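Local coordinates for chalcone-flavanone isomerase family protein (Arabidopsis thaliana, PDB 4DOO) that binds fatty acids, preferentially saturated ones, in the pocket of a chalcone-isomerase-like fold, and may take part in alpha-linolenic acid metabolism in the chloroplast, at residues Arg23-Val27 with Asp194-Ala199; Val47-Asp53 with Asp84-Arg90; Arg104-Gln108 with Phe130-Lys135. All coordinates share one frame; numbering follows the deposited sequence.

Interactions 1 and 2 adjoin in the large antiparallel sheet of the chalcone-isomerase-like fold, their centres about 10 Å apart. Strand 39-50 is common ground: its V47 pairs with the bulge of L25 and G26 in interaction 1 and with I89 in interaction 2, G26 O lying 2.8 Å from V47 N. Interaction 3 sits beyond the chain's centre, about 27 Å from interaction 1 and about 23 Å from interaction 2 between centres, and lines the pocket that holds lauric acid. Interaction 2 lies near this pocket without lining it: the I89 side chain is about 7 Å from a bound lauric acid and about 6 Å from that of Y43, a ligand-binding residue.

Interaction 1: Arg23-Val27 with Asp194-Ala199; sequences RLLGV and DFLDNA
L25 turns its carbonyl out of the sheet to the side chain of N198, because L25 and G26 form a classic beta bulge opposite V47. In this part of the chalcone-isomerase-like fold, strand 22-33 packs on the C-terminal helix 189-202, the short segments running roughly antiparallel, at 147°, with axes 6.1 Å apart. N198 ND2 donates to L25 O over 2.8 Å, almost straight at 167° and in the plane of its own amide, though tilted from the carbonyl plane of L25. F195 CA also brings a C-H to this oxygen, so one backbone acceptor is met from two successive turns of the helix. G26, without a side chain, lets the helix come close: its CA is 4.5 Å from that of F195. Beside D194, a water accepts from V27 N at 2.9 Å and makes a rather short contact with D194 OD1.

Next to the N198 bond, the L25 side chain fills the angle between F195, N198 and A199. A chi1 of -56°, with CG anti to the carbonyl carbon, sends the branch toward the helix. The F195 ring meets L25 CB obliquely through CD2 and goes on to V47 of strand 39-50 and L80 of helix 76-82, joining sheet and helices in one apolar layer. L25 CD2 reaches N198 CB at 3.8 Å, while CD1 lies against F195 CE2 and, at 4.0 Å, A199 CB.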
loop_
_atom_site.group_PDB
_atom_site.type_symbol
_atom_site.label_atom_id
_atom_site.label_comp_id
_atom_site.label_asym_id
_atom_site.label_seq_id
_atom_site.Cartn_x
_atom_site.Cartn_y
_atom_site.Cartn_z
ATOM N N ARG A 23 -3.279 -2.252 12.376
ATOM C CA ARG A 23 -2.377 -1.218 12.878
ATOM C C ARG A 23 -1.553 -0.484 11.830
ATOM O O ARG A 23 -1.002 -1.091 10.914
ATOM C CB ARG A 23 -1.412 -1.811 13.904
ATOM C CG ARG A 23 -2.086 -2.587 15.020
ATOM C CD ARG A 23 -3.088 -1.753 15.810
ATOM N NE ARG A 23 -3.822 -2.577 16.768
ATOM C CZ ARG A 23 -3.256 -3.235 17.779
ATOM N NH1 ARG A 23 -1.943 -3.162 17.975
ATOM N NH2 ARG A 23 -3.998 -3.996 18.575
ATOM N N LEU A 24 -1.456 0.831 11.991
ATOM C CA LEU A 24 -0.657 1.655 11.087
ATOM C C LEU A 24 0.804 1.352 11.402
ATOM O O LEU A 24 1.250 1.527 12.546
ATOM C CB LEU A 24 -0.932 3.139 11.332
ATOM C CG LEU A 24 -0.116 4.128 10.497
ATOM C CD1 LEU A 24 -0.432 3.929 9.012
ATOM C CD2 LEU A 24 -0.448 5.559 10.937
ATOM N N LEU A 25 1.549 0.907 10.395
ATOM C CA LEU A 25 2.955 0.568 10.588
ATOM C C LEU A 25 3.928 1.511 9.884
ATOM O O LEU A 25 5.109 1.584 10.234
ATOM C CB LEU A 25 3.209 -0.866 10.123
ATOM C CG LEU A 25 2.344 -1.953 10.770
ATOM C CD1 LEU A 25 2.707 -3.298 10.170
ATOM C CD2 LEU A 25 2.558 -1.969 12.283
ATOM N N GLY A 26 3.443 2.234 8.886
ATOM C CA GLY A 26 4.317 3.150 8.176
ATOM C C GLY A 26 3.548 4.227 7.441
ATOM O O GLY A 26 2.444 3.988 6.958
ATOM N N VAL A 27 4.135 5.416 7.365
ATOM C CA VAL A 27 3.514 6.540 6.676
ATOM C C VAL A 27 4.534 7.161 5.735
ATOM O O VAL A 27 5.675 7.401 6.124
ATOM C CB VAL A 27 3.031 7.602 7.686
ATOM C CG1 VAL A 27 2.546 8.852 6.950
ATOM C CG2 VAL A 27 1.912 7.023 8.531
ATOM N N ASP A 194 10.157 1.829 8.157
ATOM C CA ASP A 194 9.329 1.927 9.351
ATOM C C ASP A 194 8.336 0.775 9.366
ATOM O O ASP A 194 8.074 0.191 10.411
ATOM C CB ASP A 194 8.566 3.257 9.380
ATOM C CG ASP A 194 9.462 4.439 9.700
ATOM O OD1 ASP A 194 8.993 5.596 9.593
ATOM O OD2 ASP A 194 10.636 4.207 10.068
ATOM N N PHE A 195 7.782 0.449 8.203
ATOM C CA PHE A 195 6.813 -0.634 8.122
ATOM C C PHE A 195 7.427 -1.959 8.556
ATOM O O PHE A 195 6.839 -2.687 9.355
ATOM C CB PHE A 195 6.255 -0.756 6.694
ATOM C CG PHE A 195 5.435 -2.000 6.463
ATOM C CD1 PHE A 195 6.045 -3.194 6.087
ATOM C CD2 PHE A 195 4.056 -1.985 6.644
ATOM C CE1 PHE A 195 5.293 -4.356 5.894
ATOM C CE2 PHE A 195 3.297 -3.143 6.453
ATOM C CZ PHE A 195 3.919 -4.326 6.076
ATOM N N LEU A 196 8.608 -2.265 8.027
ATOM C CA LEU A 196 9.294 -3.509 8.350
ATOM C C LEU A 196 9.743 -3.537 9.811
ATOM O O LEU A 196 9.660 -4.576 10.473
ATOM C CB LEU A 196 10.489 -3.700 7.415
ATOM C CG LEU A 196 10.116 -3.872 5.936
ATOM C CD1 LEU A 196 11.388 -3.929 5.076
ATOM C CD2 LEU A 196 9.298 -5.146 5.769
ATOM N N ASP A 197 10.211 -2.398 10.311
ATOM C CA ASP A 197 10.641 -2.310 11.703
ATOM C C ASP A 197 9.453 -2.574 12.621
ATOM O O ASP A 197 9.551 -3.360 13.560
ATOM C CB ASP A 197 11.207 -0.921 12.040
ATOM C CG ASP A 197 12.607 -0.687 11.481
ATOM O OD1 ASP A 197 13.299 -1.665 11.132
ATOM O OD2 ASP A 197 13.024 0.492 11.411
ATOM N N ASN A 198 8.324 -1.922 12.345
ATOM C CA ASN A 198 7.146 -2.086 13.186
ATOM C C ASN A 198 6.432 -3.418 12.992
ATOM O O ASN A 198 5.813 -3.932 13.925
ATOM C CB ASN A 198 6.175 -0.908 12.988
ATOM C CG ASN A 198 6.777 0.417 13.437
ATOM O OD1 ASN A 198 7.450 0.483 14.471
ATOM N ND2 ASN A 198 6.538 1.479 12.667
ATOM N N ALA A 199 6.518 -3.982 11.790
ATOM C CA ALA A 199 5.891 -5.277 11.534
ATOM C C ALA A 199 6.658 -6.327 12.336
ATOM O O ALA A 199 6.072 -7.270 12.870
ATOM C CB ALA A 199 5.940 -5.620 10.033
HETATM O O HOH W 1 6.598 5.983 8.855
#

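Interaction 2: Val47-Asp53 with Asp84-Arg90; sequences VYADCDD and DIKMTIR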
loop_
_atom_site.group_PDB
_atom_site.type_symbol
_atom_site.label_atom_id
_atom_site.label_comp_id
_atom_site.label_asym_id
_atom_site.label_seq_id
_atom_site.Cartn_x
_atom_site.Cartn_y
_atom_site.Cartn_z
ATOM N N VAL A 47 0.344 2.651 5.664
ATOM C CA VAL A 47 0.243 1.212 5.460
ATOM C C VAL A 47 -0.154 0.523 6.763
ATOM O O VAL A 47 0.541 0.647 7.773
ATOM C CB VAL A 47 1.582 0.623 4.971
ATOM C CG1 VAL A 47 1.419 -0.866 4.686
ATOM C CG2 VAL A 47 2.049 1.356 3.714
ATOM N N TYR A 48 -1.275 -0.198 6.717
ATOM C CA TYR A 48 -1.817 -0.917 7.871
ATOM C C TYR A 48 -1.768 -2.431 7.667
ATOM O O TYR A 48 -1.937 -2.914 6.553
ATOM C CB TYR A 48 -3.281 -0.538 8.104
ATOM C CG TYR A 48 -3.534 0.911 8.426
ATOM C CD1 TYR A 48 -3.531 1.884 7.423
ATOM C CD2 TYR A 48 -3.800 1.309 9.732
ATOM C CE1 TYR A 48 -3.790 3.218 7.713
ATOM C CE2 TYR A 48 -4.059 2.645 10.038
ATOM C CZ TYR A 48 -4.056 3.592 9.022
ATOM O OH TYR A 48 -4.313 4.915 9.315
ATOM N N ALA A 49 -1.554 -3.168 8.751
ATOM C CA ALA A 49 -1.509 -4.629 8.693
ATOM C C ALA A 49 -2.252 -5.214 9.897
ATOM O O ALA A 49 -2.154 -4.694 11.005
ATOM C CB ALA A 49 -0.062 -5.112 8.681
ATOM N N ASP A 50 -2.998 -6.289 9.668
ATOM C CA ASP A 50 -3.748 -6.947 10.733
ATOM C C ASP A 50 -2.772 -7.591 11.712
ATOM O O ASP A 50 -1.925 -8.396 11.323
ATOM C CB ASP A 50 -4.684 -8.006 10.143
ATOM C CG ASP A 50 -5.463 -8.753 11.208
ATOM O OD1 ASP A 50 -4.895 -9.670 11.840
ATOM O OD2 ASP A 50 -6.643 -8.412 11.424
ATOM N N CYS A 51 -2.900 -7.229 12.984
ATOM C CA CYS A 51 -2.020 -7.733 14.034
ATOM C C CYS A 51 -1.963 -9.244 14.154
ATOM O O CYS A 51 -0.879 -9.823 14.211
ATOM C CB CYS A 51 -2.434 -7.148 15.385
ATOM S SG CYS A 51 -2.203 -5.376 15.488
ATOM N N ASP A 52 -3.127 -9.884 14.209
ATOM C CA ASP A 52 -3.162 -11.337 14.348
ATOM C C ASP A 52 -2.499 -12.050 13.175
ATOM O O ASP A 52 -1.788 -13.033 13.366
ATOM C CB ASP A 52 -4.603 -11.833 14.498
ATOM C CG ASP A 52 -5.269 -11.324 15.767
ATOM O OD1 ASP A 52 -4.622 -11.339 16.835
ATOM O OD2 ASP A 52 -6.449 -10.920 15.694
ATOM N N ASP A 53 -2.743 -11.559 11.964
ATOM C CA ASP A 53 -2.166 -12.158 10.763
ATOM C C ASP A 53 -0.644 -12.067 10.787
ATOM O O ASP A 53 0.051 -13.016 10.409
ATOM C CB ASP A 53 -2.708 -11.461 9.513
ATOM C CG ASP A 53 -4.174 -11.772 9.253
ATOM O OD1 ASP A 53 -4.781 -11.090 8.404
ATOM O OD2 ASP A 53 -4.719 -12.703 9.889
ATOM N N ASP A 84 -0.907 -14.506 3.757
ATOM C CA ASP A 84 -2.301 -14.097 3.728
ATOM C C ASP A 84 -2.510 -13.178 4.923
ATOM O O ASP A 84 -3.032 -13.581 5.960
ATOM C CB ASP A 84 -3.225 -15.316 3.806
ATOM C CG ASP A 84 -4.691 -14.947 3.648
ATOM O OD1 ASP A 84 -4.982 -13.931 2.980
ATOM O OD2 ASP A 84 -5.551 -15.680 4.176
ATOM N N ILE A 85 -2.066 -11.938 4.763
ATOM C CA ILE A 85 -2.176 -10.932 5.803
ATOM C C ILE A 85 -3.065 -9.799 5.301
ATOM O O ILE A 85 -2.801 -9.214 4.250
ATOM C CB ILE A 85 -0.775 -10.361 6.166
ATOM C CG1 ILE A 85 0.062 -11.445 6.851
ATOM C CG2 ILE A 85 -0.922 -9.131 7.056
ATOM C CD1 ILE A 85 1.518 -11.058 7.088
ATOM N N LYS A 86 -4.127 -9.515 6.046
ATOM C CA LYS A 86 -5.039 -8.437 5.690
ATOM C C LYS A 86 -4.304 -7.119 5.880
ATOM O O LYS A 86 -3.689 -6.882 6.920
ATOM C CB LYS A 86 -6.286 -8.473 6.575
ATOM C CG LYS A 86 -7.208 -9.650 6.272
ATOM C CD LYS A 86 -8.479 -9.619 7.116
ATOM C CE LYS A 86 -8.195 -9.803 8.596
ATOM N NZ LYS A 86 -7.543 -11.117 8.873
ATOM N N MET A 87 -4.366 -6.267 4.866
ATOM C CA MET A 87 -3.703 -4.980 4.930
ATOM C C MET A 87 -4.546 -3.888 4.298
ATOM O O MET A 87 -5.467 -4.157 3.517
ATOM C CB MET A 87 -2.365 -5.033 4.196
ATOM C CG MET A 87 -1.398 -6.094 4.682
ATOM S SD MET A 87 0.171 -5.911 3.824
ATOM C CE MET A 87 1.242 -6.954 4.833
ATOM N N THR A 88 -4.213 -2.651 4.638
ATOM C CA THR A 88 -4.901 -1.498 4.079
ATOM C C THR A 88 -3.863 -0.445 3.728
ATOM O O THR A 88 -2.919 -0.213 4.489
ATOM C CB THR A 88 -5.898 -0.860 5.080
ATOM O OG1 THR A 88 -6.975 -1.765 5.336
ATOM C CG2 THR A 88 -6.479 0.436 4.502
ATOM N N ILE A 89 -4.029 0.159 2.557
ATOM C CA ILE A 89 -3.160 1.240 2.118
ATOM C C ILE A 89 -4.118 2.419 1.990
ATOM O O ILE A 89 -4.989 2.418 1.123
ATOM C CB ILE A 89 -2.532 0.983 0.723
ATOM C CG1 ILE A 89 -1.671 -0.281 0.744
ATOM C CG2 ILE A 89 -1.696 2.191 0.306
ATOM C CD1 ILE A 89 -0.530 -0.226 1.737
ATOM N N ARG A 90 -3.993 3.399 2.875
ATOM C CA ARG A 90 -4.859 4.568 2.803
ATOM C C ARG A 90 -4.119 5.717 2.139
ATOM O O ARG A 90 -3.044 6.120 2.592
ATOM C CB ARG A 90 -5.324 4.990 4.199
ATOM C CG ARG A 90 -5.997 6.358 4.224
ATOM C CD ARG A 90 -6.708 6.593 5.545
ATOM N NE ARG A 90 -7.800 5.640 5.728
ATOM C CZ ARG A 90 -8.627 5.640 6.768
ATOM N NH1 ARG A 90 -8.490 6.548 7.727
ATOM N NH2 ARG A 90 -9.589 4.731 6.845
HETATM O O HOH W 2 -7.271 -11.894 11.552
#
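D53 OD1 takes two hydrogen bonds from K86, one from each end of the residue. The ammonium NZ comes at 2.8 Å from the syn side of the carboxylate, as a salt bridge, and the backbone N at 2.9 Å from the anti side, nearly straight at 176°. Bends at chi3 and chi4 (-65° and -61°) curl the lysine chain toward D53, which lets both nitrogens reach one oxygen from different sides. D50 lies alongside the lysine chain, OD2 3.5 Å from K86 CE, and adds a long salt bridge to NZ. D50 is also the N-cap of helix 51-61: its OD1 uses the anti lone pair to accept from D53 N at 2.9 Å, holding in place the residue that grips K86. Next to the charged groups, I85 CG1 and CG2 pack on D53 CB.

The network closes one end of an antiparallel ladder in the central sheet of the chalcone-isomerase-like fold. D50 N donates to K86 O, and Y48 with T88 makes a hydrogen-bonded pair, Y48 N to T88 O 2.8 Å and T88 N to Y48 O 3.0 Å. V47 and I89 form a non-hydrogen-bonded pair, both V47 methyls 3.6 Å from I89 CD1 on the face covered by helix 171-182, where L178 also meets M87. On the other face the Y48 hydroxyl is hydrogen-bonded to P15 O, as T88 OG1 is to R22 NH1. R90 forms a salt bridge with D147.

Interaction 3: Arg104-Gln108 with Phe130-Lys135; sequences RNAFQ and FTSLFK. With DAO (lauric acid), chain C; DAO (lauric acid), chain D.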
loop_
_atom_site.group_PDB
_atom_site.type_symbol
_atom_site.label_atom_id
_atom_site.label_comp_id
_atom_site.label_asym_id
_atom_site.label_seq_id
_atom_site.Cartn_x
_atom_site.Cartn_y
_atom_site.Cartn_z
ATOM N N ARG A 104 -4.959 8.186 -14.351
ATOM C CA ARG A 104 -5.169 6.854 -14.912
ATOM C C ARG A 104 -3.919 6.344 -15.611
ATOM O O ARG A 104 -3.528 5.190 -15.437
ATOM C CB ARG A 104 -6.352 6.865 -15.886
ATOM C CG ARG A 104 -7.686 6.823 -15.173
ATOM C CD ARG A 104 -8.861 7.093 -16.091
ATOM N NE ARG A 104 -10.114 6.933 -15.359
ATOM C CZ ARG A 104 -11.217 7.637 -15.585
ATOM N NH1 ARG A 104 -11.235 8.566 -16.535
ATOM N NH2 ARG A 104 -12.304 7.416 -14.853
ATOM N N ASN A 105 -3.293 7.206 -16.404
ATOM C CA ASN A 105 -2.076 6.824 -17.108
ATOM C C ASN A 105 -0.962 6.504 -16.113
ATOM O O ASN A 105 -0.173 5.584 -16.329
ATOM C CB ASN A 105 -1.632 7.951 -18.048
ATOM C CG ASN A 105 -2.402 7.956 -19.359
ATOM O OD1 ASN A 105 -3.525 7.458 -19.435
ATOM N ND2 ASN A 105 -1.802 8.533 -20.396
ATOM N N ALA A 106 -0.914 7.255 -15.017
ATOM C CA ALA A 106 0.112 7.052 -13.998
ATOM C C ALA A 106 0.000 5.724 -13.257
ATOM O O ALA A 106 1.008 5.031 -13.089
ATOM C CB ALA A 106 0.100 8.207 -12.998
ATOM N N PHE A 107 -1.199 5.355 -12.803
ATOM C CA PHE A 107 -1.309 4.085 -12.092
ATOM C C PHE A 107 -1.308 2.894 -13.048
ATOM O O PHE A 107 -1.003 1.776 -12.650
ATOM C CB PHE A 107 -2.523 4.060 -11.132
ATOM C CG PHE A 107 -3.872 3.988 -11.803
ATOM C CD1 PHE A 107 -4.263 2.856 -12.514
ATOM C CD2 PHE A 107 -4.781 5.031 -11.657
ATOM C CE1 PHE A 107 -5.537 2.762 -13.066
ATOM C CE2 PHE A 107 -6.064 4.947 -12.208
ATOM C CZ PHE A 107 -6.441 3.811 -12.912
ATOM N N GLN A 108 -1.631 3.128 -14.315
ATOM C CA GLN A 108 -1.600 2.033 -15.276
ATOM C C GLN A 108 -0.136 1.680 -15.514
ATOM O O GLN A 108 0.211 0.513 -15.701
ATOM C CB GLN A 108 -2.291 2.438 -16.580
ATOM C CG GLN A 108 -3.803 2.295 -16.497
ATOM C CD GLN A 108 -4.541 3.071 -17.573
ATOM O OE1 GLN A 108 -5.757 2.956 -17.708
ATOM N NE2 GLN A 108 -3.808 3.875 -18.335
ATOM N N PHE A 130 -8.798 -3.488 -12.915
ATOM C CA PHE A 130 -8.433 -2.552 -11.854
ATOM C C PHE A 130 -8.859 -1.152 -12.286
ATOM O O PHE A 130 -9.521 -0.430 -11.542
ATOM C CB PHE A 130 -6.922 -2.580 -11.608
ATOM C CG PHE A 130 -6.465 -1.628 -10.537
ATOM C CD1 PHE A 130 -6.886 -1.787 -9.219
ATOM C CD2 PHE A 130 -5.619 -0.569 -10.847
ATOM C CE1 PHE A 130 -6.469 -0.898 -8.221
ATOM C CE2 PHE A 130 -5.196 0.323 -9.860
ATOM C CZ PHE A 130 -5.624 0.156 -8.544
ATOM N N THR A 131 -8.477 -0.781 -13.502
ATOM C CA THR A 131 -8.819 0.524 -14.059
ATOM C C THR A 131 -10.326 0.781 -14.000
ATOM O O THR A 131 -10.767 1.873 -13.629
ATOM C CB THR A 131 -8.371 0.624 -15.535
ATOM O OG1 THR A 131 -6.945 0.508 -15.612
ATOM C CG2 THR A 131 -8.803 1.962 -16.140
ATOM N N SER A 132 -11.109 -0.229 -14.371
ATOM C CA SER A 132 -12.563 -0.116 -14.383
ATOM C C SER A 132 -13.166 0.255 -13.033
ATOM O O SER A 132 -14.285 0.760 -12.969
ATOM C CB SER A 132 -13.195 -1.423 -14.880
ATOM O OG SER A 132 -12.834 -1.680 -16.226
ATOM N N LEU A 133 -12.434 0.001 -11.956
ATOM C CA LEU A 133 -12.931 0.332 -10.627
ATOM C C LEU A 133 -13.122 1.841 -10.481
ATOM O O LEU A 133 -13.936 2.299 -9.676
ATOM C CB LEU A 133 -11.959 -0.166 -9.552
ATOM C CG LEU A 133 -11.731 -1.677 -9.417
ATOM C CD1 LEU A 133 -10.706 -1.933 -8.318
ATOM C CD2 LEU A 133 -13.044 -2.383 -9.094
ATOM N N PHE A 134 -12.381 2.614 -11.268
ATOM C CA PHE A 134 -12.470 4.070 -11.189
ATOM C C PHE A 134 -13.121 4.699 -12.417
ATOM O O PHE A 134 -12.952 5.892 -12.674
ATOM C CB PHE A 134 -11.076 4.673 -10.992
ATOM C CG PHE A 134 -10.241 3.949 -9.974
ATOM C CD1 PHE A 134 -9.485 2.840 -10.340
ATOM C CD2 PHE A 134 -10.233 4.356 -8.645
ATOM C CE1 PHE A 134 -8.731 2.145 -9.396
ATOM C CE2 PHE A 134 -9.483 3.666 -7.693
ATOM C CZ PHE A 134 -8.733 2.559 -8.069
ATOM N N LYS A 135 -13.874 3.898 -13.163
ATOM C CA LYS A 135 -14.537 4.371 -14.375
ATOM C C LYS A 135 -15.548 5.499 -14.148
ATOM O O LYS A 135 -15.797 6.296 -15.051
ATOM C CB LYS A 135 -15.232 3.201 -15.077
ATOM C CG LYS A 135 -16.293 2.516 -14.229
ATOM C CD LYS A 135 -16.879 1.297 -14.936
ATOM C CE LYS A 135 -17.598 1.685 -16.218
ATOM N NZ LYS A 135 -18.726 2.626 -15.958
HETATM O O1 DAO C . 1.044 5.274 -9.186
HETATM O O2 DAO C . 0.847 5.983 -7.108
HETATM C C1 DAO C . 0.637 5.135 -8.007
HETATM C C2 DAO C . -0.156 3.896 -7.658
HETATM C C3 DAO C . -1.601 4.270 -7.378
HETATM C C4 DAO C . -2.475 3.019 -7.210
HETATM C C5 DAO C . -3.846 3.379 -6.635
HETATM C C6 DAO C . -4.790 3.891 -7.719
HETATM C C7 DAO C . -5.855 4.807 -7.141
HETATM C C8 DAO C . -6.471 5.654 -8.244
HETATM C C9 DAO C . -7.422 6.692 -7.677
HETATM C C10 DAO C . -8.089 7.473 -8.805
HETATM C C11 DAO C . -9.468 7.965 -8.378
HETATM C C12 DAO C . -10.038 8.917 -9.407
HETATM O O1 DAO D . 2.963 17.944 -13.713
HETATM O O2 DAO D . 0.921 18.130 -12.912
HETATM C C1 DAO D . 2.025 17.542 -12.986
HETATM C C2 DAO D . 2.237 16.293 -12.159
HETATM C C3 DAO D . 1.638 15.085 -12.874
HETATM C C4 DAO D . 0.857 14.208 -11.902
HETATM C C5 DAO D . 1.576 12.884 -11.661
HETATM C C6 DAO D . 0.607 11.714 -11.753
HETATM C C7 DAO D . 0.636 10.872 -10.481
HETATM C C8 DAO D . -0.726 10.246 -10.220
HETATM C C9 DAO D . -0.617 9.015 -9.326
HETATM C C10 DAO D . -1.575 9.126 -8.141
HETATM C C11 DAO D . -2.666 8.066 -8.207
HETATM C C12 DAO D . -3.731 8.320 -7.159
HETATM O O HOH W 3 -11.021 4.335 -14.723
#
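Helix segment 104-108 faces segment 130-135, which begins in helix 124-131; the nearest CA atoms, those of R104 and T131, are 7.4 Å apart, so side chains make the contact, F107 foremost. Its CG stands between the backbone N and the carbonyl carbon (chi1 71°), which turns the ring across helix 100-118. R104 O lies over the centre of one face of this ring, and F130 turns its edge to the other in an offset edge-to-face pair, with centroids 5.5 Å apart and planes at 83°. F134 meets F107 obliquely, CD1 to F107 CZ 4.1 Å, and its ring edge also borders F130. T131 OG1 lies at the edge of the F107 ring, near its plane and beside CE1; this hydroxyl is bonded to L127 O, while Q108 crosses the threonine at about a right angle, its OE1 touching T131 CG2.

This aromatic cluster forms one wall of the fatty-acid pocket of the chalcone-isomerase-like fold. The lauric acid of chain C runs along it: C8 lies over one face of F134, 3.7 Å from CE2, and L133 CB covers the opposite face. F130 meets C6 with its ring edge, CZ at 3.9 Å, and F107 meets C8 obliquely through CD2. The acid group of the same molecule is hydrogen-bonded by Y43, R30 and S110. On another side of the helix, A106 CB touches C8 of the second lauric acid, that of chain D, at 3.5 Å.

Outside the rings, R104 ties the segments together by polar bonds. Its extended chain brings NH2 to F134 O at 2.7 Å, the oxygen lying in the guanidinium plane. A water donates to T131 O at 2.7 Å and accepts a weak bond from R104 NE.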